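Local coordinates for protein M32 carboxypeptidase (PDB 7A03) that probably hydrolyses peptides from their C-terminal end as a metal-dependent carboxypeptidase of the M32 (Taq) family, at residues I57-E60 and L61-P65; E9-A12 and A13-Q16. All coordinates share one frame; numbering follows the deposited sequence.

Overall arrangement
Both interactions are local helix turns near the start of the chain, and they come in series. Interaction 2 (E9-A12 with A13-Q16) lies at the beginning of helix 9-37, and interaction 1 (I57-E60 with L61-P65) closes the next helix, 44-62. Their centres are about 16 Å apart and their nearest atoms about 7 Å, so the two do not touch. They are nevertheless joined through the fold: interaction 1 rests on a later part of helix 9-37, and both lean on helix 82-100. The centre of interaction 1 is about 27 Å, and that of interaction 2 about 32 Å, from the centre of the chain, which places both in the periphery of this largely helical enzyme.

Interaction 1: I57-E60 and L61-P65; sequences IAHE and LFTAP
The C-terminal end of helix 44-62 is the setting here, where the last turn gives way to the short link into helix 65-74 and the T63 side chain meets H59. Two ordinary helical bonds lead up to it, L61 N to I57 O and F62 N to A58 O. Beside them I57 and L61, one turn apart, run alongside each other, with I57 CG2 4.0 Å from L61 CD1. T63 is the first residue to leave helical backbone angles, yet it remains tied to the turn before. H59 O takes two bonds from it, one from T63 N at 3.0 Å and one from T63 OG1 at 2.9 Å. T63 N lies nearly in line with the carbonyl, though the bond is bent to 133° at its hydrogen, whereas the hydroxyl stands tilted 31° from the carbonyl plane. T63 N also makes a weak bond, 3.4 Å, to E60 O. With chi1 at 58°, OG1 sits between the backbone N and the carbonyl carbon, which turns it to H59 O and sends CG2 over one face of the H59 imidazole. This CH-pi contact is set toward the rim of the ring, and T63 CG2 comes within 3.6 Å of H59 NE2. An alanine here would remove OG1 and CG2, and would probably leave H59 O with the backbone donor alone and the imidazole freer to turn. F62 touches helices 9-37 and 82-100, and K99 bonds to T63 O. A single threonine thus satisfies a helix-end carbonyl through its hydroxyl and covers a ring face through its methyl.

Interaction 2: E9-A12 and A13-Q16; sequences EQYA and AYKQ
A13, following directly on A12 in the first turns of helix 9-37, donates its N-H to E9 O at 3.0 Å, and its CB lies 3.6 Å from Q10 O. Y14 comes next and carries the main side-chain contact. Its N bonds to Q10 O, while its ring lies beside that of Y11. Y11 and Y14, three residues apart, both set CG opposite the backbone N (chi1 -172° for Y11), which brings the rings out on the same side of the helix. The planes meet at 51° with the centroids 5.3 Å apart, an oblique arrangement of the two rings. Y14 CD2 lies over one face of the Y11 ring, displaced toward its rim, and is 3.7 Å from Y11 CE1. Y11 O lies at the edge of the Y14 ring, in its plane, and 3.4 Å from Y14 CB. The same carbonyl accepts the N-H of K15 at 2.9 Å in a nearly straight bond, with 164° at the hydrogen. K15 then runs out fully extended, and its NZ makes a weak, long ion pair with E281. Q16 N completes the regular i to i+4 series by bonding to A12 O at 2.9 Å. The tyrosine hydroxyls have partners on helix 82-100, Y11 OH bonding to N87 ND2 and Y14 OH to S91 OG. Between helices 65-74 and 82-100, the Y14 ring touches L71 and L74 of the first and I88 of the second, while Y11 packs on Q84 and I88 and against L285 of a loop.

Interaction 1: I57-E60 and L61-P65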
loop_
_atom_site.group_PDB
_atom_site.type_symbol
_atom_site.label_atom_id
_atom_site.label_comp_id
_atom_site.label_asym_id
_atom_site.label_seq_id
_atom_site.Cartn_x
_atom_site.Cartn_y
_atom_site.Cartn_z
ATOM N N ILE A 57 -4.817 25.159 5.886
ATOM C CA ILE A 57 -5.331 25.355 7.236
ATOM C C ILE A 57 -4.877 24.219 8.143
ATOM O O ILE A 57 -4.403 24.458 9.265
ATOM C CB ILE A 57 -6.865 25.510 7.211
ATOM C CG1 ILE A 57 -7.254 26.869 6.617
ATOM C CG2 ILE A 57 -7.465 25.306 8.616
ATOM C CD1 ILE A 57 -8.725 26.955 6.234
ATOM N N ALA A 58 -4.961 22.972 7.655
ATOM C CA ALA A 58 -4.571 21.852 8.508
ATOM C C ALA A 58 -3.118 21.990 8.900
ATOM O O ALA A 58 -2.749 21.760 10.062
ATOM C CB ALA A 58 -4.785 20.524 7.794
ATOM N N HIS A 59 -2.289 22.420 7.946
ATOM C CA HIS A 59 -0.867 22.509 8.215
ATOM C C HIS A 59 -0.604 23.606 9.228
ATOM O O HIS A 59 0.200 23.429 10.164
ATOM C CB HIS A 59 -0.120 22.759 6.906
ATOM C CG HIS A 59 1.363 22.871 7.069
ATOM N ND1 HIS A 59 2.201 21.777 7.059
ATOM C CD2 HIS A 59 2.156 23.953 7.261
ATOM C CE1 HIS A 59 3.447 22.180 7.232
ATOM N NE2 HIS A 59 3.449 23.494 7.356
ATOM N N GLU A 60 -1.321 24.733 9.092
ATOM C CA GLU A 60 -1.187 25.801 10.073
ATOM C C GLU A 60 -1.504 25.275 11.462
ATOM O O GLU A 60 -0.785 25.566 12.429
ATOM C CB GLU A 60 -2.122 26.964 9.725
ATOM C CG GLU A 60 -1.728 27.737 8.477
ATOM C CD GLU A 60 -2.813 28.699 7.990
ATOM O OE1 GLU A 60 -3.959 28.667 8.508
ATOM O OE2 GLU A 60 -2.513 29.500 7.082
ATOM N N LEU A 61 -2.547 24.447 11.570
ATOM C CA LEU A 61 -2.918 23.957 12.887
ATOM C C LEU A 61 -1.855 23.010 13.425
ATOM O O LEU A 61 -1.495 23.075 14.608
ATOM C CB LEU A 61 -4.299 23.308 12.834
ATOM C CG LEU A 61 -5.427 24.304 12.544
ATOM C CD1 LEU A 61 -6.713 23.568 12.180
ATOM C CD2 LEU A 61 -5.618 25.206 13.765
ATOM N N PHE A 62 -1.291 22.167 12.562
ATOM C CA PHE A 62 -0.372 21.182 13.104
ATOM C C PHE A 62 1.023 21.735 13.352
ATOM O O PHE A 62 1.833 21.062 13.998
ATOM C CB PHE A 62 -0.308 19.928 12.238
ATOM C CG PHE A 62 0.468 18.839 12.874
ATOM C CD1 PHE A 62 0.055 18.314 14.089
ATOM C CD2 PHE A 62 1.639 18.379 12.306
ATOM C CE1 PHE A 62 0.782 17.306 14.701
ATOM C CE2 PHE A 62 2.371 17.383 12.914
ATOM C CZ PHE A 62 1.941 16.847 14.112
ATOM N N THR A 63 1.318 22.944 12.883
ATOM C CA THR A 63 2.596 23.588 13.158
ATOM C C THR A 63 2.464 24.687 14.201
ATOM O O THR A 63 3.441 25.396 14.466
ATOM C CB THR A 63 3.211 24.153 11.871
ATOM O OG1 THR A 63 2.294 25.082 11.265
ATOM C CG2 THR A 63 3.555 23.039 10.896
ATOM N N ALA A 64 1.289 24.828 14.811
ATOM C CA ALA A 64 1.028 25.941 15.710
ATOM C C ALA A 64 1.951 25.873 16.925
ATOM O O ALA A 64 2.131 24.800 17.507
ATOM C CB ALA A 64 -0.422 25.904 16.190
ATOM N N PRO A 65 2.541 26.995 17.337
ATOM C CA PRO A 65 3.422 26.968 18.522
ATOM C C PRO A 65 2.750 26.464 19.789
ATOM O O PRO A 65 3.404 25.813 20.618
ATOM C CB PRO A 65 3.863 28.436 18.662
ATOM C CG PRO A 65 3.674 29.026 17.299
ATOM C CD PRO A 65 2.476 28.328 16.714
#

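Interaction 2: E9-A12 and A13-Q16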
loop_
_atom_site.group_PDB
_atom_site.type_symbol
_atom_site.label_atom_id
_atom_site.label_comp_id
_atom_site.label_asym_id
_atom_site.label_seq_id
_atom_site.Cartn_x
_atom_site.Cartn_y
_atom_site.Cartn_z
ATOM N N GLU A 9 -6.393 18.078 32.276
ATOM C CA GLU A 9 -6.844 19.239 31.515
ATOM C C GLU A 9 -5.944 19.476 30.307
ATOM O O GLU A 9 -6.421 19.745 29.195
ATOM C CB GLU A 9 -6.830 20.452 32.443
ATOM C CG GLU A 9 -7.659 21.632 31.998
ATOM C CD GLU A 9 -7.923 22.595 33.146
ATOM O OE1 GLU A 9 -8.974 23.264 33.138
ATOM O OE2 GLU A 9 -7.078 22.674 34.065
ATOM N N GLN A 10 -4.636 19.341 30.509
ATOM C CA GLN A 10 -3.669 19.523 29.433
ATOM C C GLN A 10 -3.761 18.409 28.390
ATOM O O GLN A 10 -3.676 18.674 27.180
ATOM C CB GLN A 10 -2.259 19.648 30.023
ATOM C CG GLN A 10 -1.714 18.434 30.810
ATOM C CD GLN A 10 -2.711 17.796 31.774
ATOM O OE1 GLN A 10 -3.440 18.492 32.486
ATOM N NE2 GLN A 10 -2.754 16.465 31.790
ATOM N N TYR A 11 -3.931 17.157 28.822
ATOM C CA TYR A 11 -4.118 16.102 27.831
ATOM C C TYR A 11 -5.407 16.318 27.050
ATOM O O TYR A 11 -5.448 16.092 25.834
ATOM C CB TYR A 11 -4.068 14.710 28.470
ATOM C CG TYR A 11 -4.064 13.605 27.437
ATOM C CD1 TYR A 11 -2.880 13.178 26.859
ATOM C CD2 TYR A 11 -5.252 13.006 27.026
ATOM C CE1 TYR A 11 -2.869 12.182 25.889
ATOM C CE2 TYR A 11 -5.256 12.014 26.060
ATOM C CZ TYR A 11 -4.057 11.596 25.512
ATOM O OH TYR A 11 -4.052 10.616 24.553
ATOM N N ALA A 12 -6.471 16.776 27.727
ATOM C CA ALA A 12 -7.711 17.066 27.017
ATOM C C ALA A 12 -7.516 18.183 26.000
ATOM O O ALA A 12 -8.129 18.157 24.929
ATOM C CB ALA A 12 -8.833 17.403 28.003
ATOM N N ALA A 13 -6.642 19.153 26.297
ATOM C CA ALA A 13 -6.393 20.205 25.309
ATOM C C ALA A 13 -5.621 19.665 24.110
ATOM O O ALA A 13 -5.890 20.048 22.961
ATOM C CB ALA A 13 -5.665 21.388 25.953
ATOM N N TYR A 14 -4.666 18.763 24.360
ATOM C CA TYR A 14 -3.992 18.067 23.263
ATOM C C TYR A 14 -4.993 17.323 22.378
ATOM O O TYR A 14 -4.956 17.424 21.142
ATOM C CB TYR A 14 -2.941 17.117 23.836
ATOM C CG TYR A 14 -2.552 15.985 22.918
ATOM C CD1 TYR A 14 -1.691 16.198 21.846
ATOM C CD2 TYR A 14 -3.024 14.696 23.138
ATOM C CE1 TYR A 14 -1.319 15.148 20.997
ATOM C CE2 TYR A 14 -2.668 13.656 22.308
ATOM C CZ TYR A 14 -1.810 13.879 21.241
ATOM O OH TYR A 14 -1.472 12.810 20.426
ATOM N N LYS A 15 -5.889 16.558 22.999
ATOM C CA LYS A 15 -6.881 15.805 22.242
ATOM C C LYS A 15 -7.796 16.728 21.439
ATOM O O LYS A 15 -8.107 16.444 20.276
ATOM C CB LYS A 15 -7.673 14.904 23.195
ATOM C CG LYS A 15 -8.573 13.886 22.535
ATOM C CD LYS A 15 -9.285 13.053 23.592
ATOM C CE LYS A 15 -10.221 12.033 22.966
ATOM N NZ LYS A 15 -11.028 11.341 24.011
ATOM N N GLN A 16 -8.211 17.854 22.031
ATOM C CA GLN A 16 -9.074 18.790 21.318
ATOM C C GLN A 16 -8.367 19.342 20.083
ATOM O O GLN A 16 -8.937 19.381 18.982
ATOM C CB GLN A 16 -9.505 19.911 22.273
ATOM C CG GLN A 16 -10.395 20.975 21.654
ATOM C CD GLN A 16 -9.598 22.081 20.989
ATOM O OE1 GLN A 16 -8.592 22.542 21.526
ATOM N NE2 GLN A 16 -10.047 22.515 19.811
#